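Local structure of A151R (African swine fever virus Georgia 2007/1, 7CMA) at residues P129-F132 with I137-T140. The protein is a non-structural viral protein that binds a zinc ion through three cysteines and a histidine and whose biochemical role, possibly redox-related, is not firmly established. Residues are numbered along the deposited sequence; the frame is centred on the assembly and turned at random.
Sequences PHIF and IWCT. With ZN (zinc ion), chain C.
Phe132 and Trp138 lie nearly flat on each other in an offset stack, the phenyl ring over the six-membered ring of the indole with centroids 4.1 Å apart and planes at 10°. The overlap is displaced toward the rims: Phe132 CZ rests 3.5 Å from Trp138 CH2, while CE1 sits over the indole face. At the indole edge, Trp138 NE1 donates a hydrogen bond to Ile131 O (3.1 Å, N-H...O 160°). The oxygen lies almost in the indole plane, but the donor stands well above the carbonyl plane. The stack on one face and the bond at the edge together restrain how the indole can turn. Ile131 adds its CG2 methyl, 3.5 Å from Trp138 CZ2, and its CG1 branch, anti to the backbone N (chi1 -173°), reaches Ile137 CD1 at 3.7 Å. Within 129-132, a hydrogen bond from Phe132 N to Pro129 O (3.0 Å) closes the 3-10 turn that carries Ile131 O and the phenyl ring. One residue beyond the indole, Cys139 SG binds zinc at 2.4 Å; His109, Cys116 and Cys142 complete the site. Trp93 of strand 90-94, an edge strand of the five-stranded sheet, also meets the Phe132 ring, inclined to it. Ile101 of strand 99-104 packs against Ile131, Phe132 and Trp138, and Tyr108 of strand 107-109 makes backbone hydrogen bonds with Ile137 and Cys139, tying the loop after strand 125-127 to the three-stranded antiparallel sheet.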
ATOM      1  N   PRO A 129       5.530  -9.217 -27.618  1.00 44.01           N
ATOM      2  CA  PRO A 129       5.241  -8.955 -26.208  1.00 44.67           C
ATOM      3  C   PRO A 129       4.979 -10.214 -25.357  1.00 42.35           C
ATOM      4  O   PRO A 129       5.129 -10.136 -24.167  1.00 34.91           O
ATOM      5  CB  PRO A 129       3.985  -8.079 -26.280  1.00 43.95           C
ATOM      6  CG  PRO A 129       3.302  -8.524 -27.557  1.00 51.21           C
ATOM      7  CD  PRO A 129       4.441  -8.800 -28.514  1.00 43.75           C
ATOM      8  N   HIS A 130       4.598 -11.334 -25.981  1.00 40.66           N
ATOM      9  CA  HIS A 130       3.879 -12.443 -25.289  1.00 43.40           C
ATOM     10  C   HIS A 130       4.751 -13.039 -24.171  1.00 41.68           C
ATOM     11  O   HIS A 130       4.186 -13.401 -23.120  1.00 36.57           O
ATOM     12  CB  HIS A 130       3.426 -13.504 -26.296  1.00 46.32           C
ATOM     13  CG  HIS A 130       2.652 -12.941 -27.436  1.00 46.67           C
ATOM     14  ND1 HIS A 130       1.273 -12.836 -27.414  1.00 52.64           N
ATOM     15  CD2 HIS A 130       3.057 -12.366 -28.589  1.00 44.83           C
ATOM     16  CE1 HIS A 130       0.864 -12.263 -28.528  1.00 40.55           C
ATOM     17  NE2 HIS A 130       1.940 -11.942 -29.250  1.00 39.97           N
ATOM     18  N   ILE A 131       6.077 -13.044 -24.349  1.00 39.05           N
ATOM     19  CA  ILE A 131       7.025 -13.717 -23.410  1.00 41.42           C
ATOM     20  C   ILE A 131       7.052 -12.962 -22.071  1.00 36.78           C
ATOM     21  O   ILE A 131       7.508 -13.545 -21.079  1.00 34.44           O
ATOM     22  CB  ILE A 131       8.428 -13.836 -24.038  1.00 45.79           C
ATOM     23  CG1 ILE A 131       9.360 -14.685 -23.167  1.00 42.69           C
ATOM     24  CG2 ILE A 131       9.013 -12.461 -24.331  1.00 48.31           C
ATOM     25  CD1 ILE A 131      10.758 -14.854 -23.730  1.00 52.62           C
ATOM     26  N   PHE A 132       6.562 -11.720 -22.041  1.00 40.37           N
ATOM     27  CA  PHE A 132       6.592 -10.871 -20.820  1.00 39.85           C
ATOM     28  C   PHE A 132       5.397 -11.200 -19.915  1.00 41.29           C
ATOM     29  O   PHE A 132       5.393 -10.759 -18.756  1.00 35.54           O
ATOM     30  CB  PHE A 132       6.626  -9.390 -21.202  1.00 38.08           C
ATOM     31  CG  PHE A 132       7.945  -8.933 -21.760  1.00 33.99           C
ATOM     32  CD1 PHE A 132       9.014  -8.671 -20.917  1.00 36.68           C
ATOM     33  CD2 PHE A 132       8.170  -8.937 -23.128  1.00 35.75           C
ATOM     34  CE1 PHE A 132      10.238  -8.283 -21.435  1.00 35.65           C
ATOM     35  CE2 PHE A 132       9.403  -8.577 -23.645  1.00 36.77           C
ATOM     36  CZ  PHE A 132      10.436  -8.255 -22.795  1.00 36.52           C
ATOM     37  N   ILE A 137      10.573 -15.373 -15.383  1.00 40.35           N
ATOM     38  CA  ILE A 137      11.775 -15.730 -16.186  1.00 37.25           C
ATOM     39  C   ILE A 137      12.638 -14.494 -16.425  1.00 42.54           C
ATOM     40  O   ILE A 137      13.698 -14.650 -17.023  1.00 46.03           O
ATOM     41  CB  ILE A 137      11.316 -16.366 -17.511  1.00 39.89           C
ATOM     42  CG1 ILE A 137      10.667 -15.356 -18.454  1.00 36.96           C
ATOM     43  CG2 ILE A 137      10.401 -17.549 -17.254  1.00 45.68           C
ATOM     44  CD1 ILE A 137      10.197 -15.960 -19.747  1.00 39.13           C
ATOM     45  N   TRP A 138      12.228 -13.333 -15.921  1.00 45.67           N
ATOM     46  CA  TRP A 138      12.921 -12.058 -16.245  1.00 42.19           C
ATOM     47  C   TRP A 138      13.913 -11.618 -15.166  1.00 44.34           C
ATOM     48  O   TRP A 138      13.566 -11.691 -13.986  1.00 44.04           O
ATOM     49  CB  TRP A 138      11.890 -10.987 -16.607  1.00 42.76           C
ATOM     50  CG  TRP A 138      11.189 -11.346 -17.874  1.00 39.82           C
ATOM     51  CD1 TRP A 138       9.979 -11.957 -18.009  1.00 43.09           C
ATOM     52  CD2 TRP A 138      11.712 -11.182 -19.199  1.00 41.38           C
ATOM     53  NE1 TRP A 138       9.704 -12.167 -19.331  1.00 43.23           N
ATOM     54  CE2 TRP A 138      10.748 -11.705 -20.083  1.00 39.73           C
ATOM     55  CE3 TRP A 138      12.883 -10.626 -19.721  1.00 41.55           C
ATOM     56  CZ2 TRP A 138      10.932 -11.695 -21.461  1.00 39.77           C
ATOM     57  CZ3 TRP A 138      13.060 -10.615 -21.083  1.00 41.06           C
ATOM     58  CH2 TRP A 138      12.101 -11.154 -21.936  1.00 44.13           C
ATOM     59  N   CYS A 139      15.102 -11.170 -15.583  1.00 53.74           N
ATOM     60  CA  CYS A 139      16.175 -10.722 -14.654  1.00 53.63           C
ATOM     61  C   CYS A 139      15.692  -9.520 -13.840  1.00 45.65           C
ATOM     62  O   CYS A 139      15.306  -8.532 -14.454  1.00 48.70           O
ATOM     63  CB  CYS A 139      17.426 -10.388 -15.457  1.00 66.35           C
ATOM     64  SG  CYS A 139      18.758  -9.577 -14.540  1.00 95.90           S
ATOM     65  N   THR A 140      15.757  -9.608 -12.514  1.00 47.37           N
ATOM     66  CA  THR A 140      15.210  -8.543 -11.640  1.00 49.68           C
ATOM     67  C   THR A 140      16.168  -7.361 -11.549  1.00 46.94           C
ATOM     68  O   THR A 140      15.782  -6.345 -10.965  1.00 55.67           O
ATOM     69  CB  THR A 140      14.970  -9.095 -10.238  1.00 52.08           C
ATOM     70  OG1 THR A 140      16.238  -9.468  -9.700  1.00 56.56           O
ATOM     71  CG2 THR A 140      14.031 -10.280 -10.232  1.00 54.29           C
TER
HETATM   72 ZN    ZN C 201      19.803  -8.653 -16.446  1.00 56.32          ZN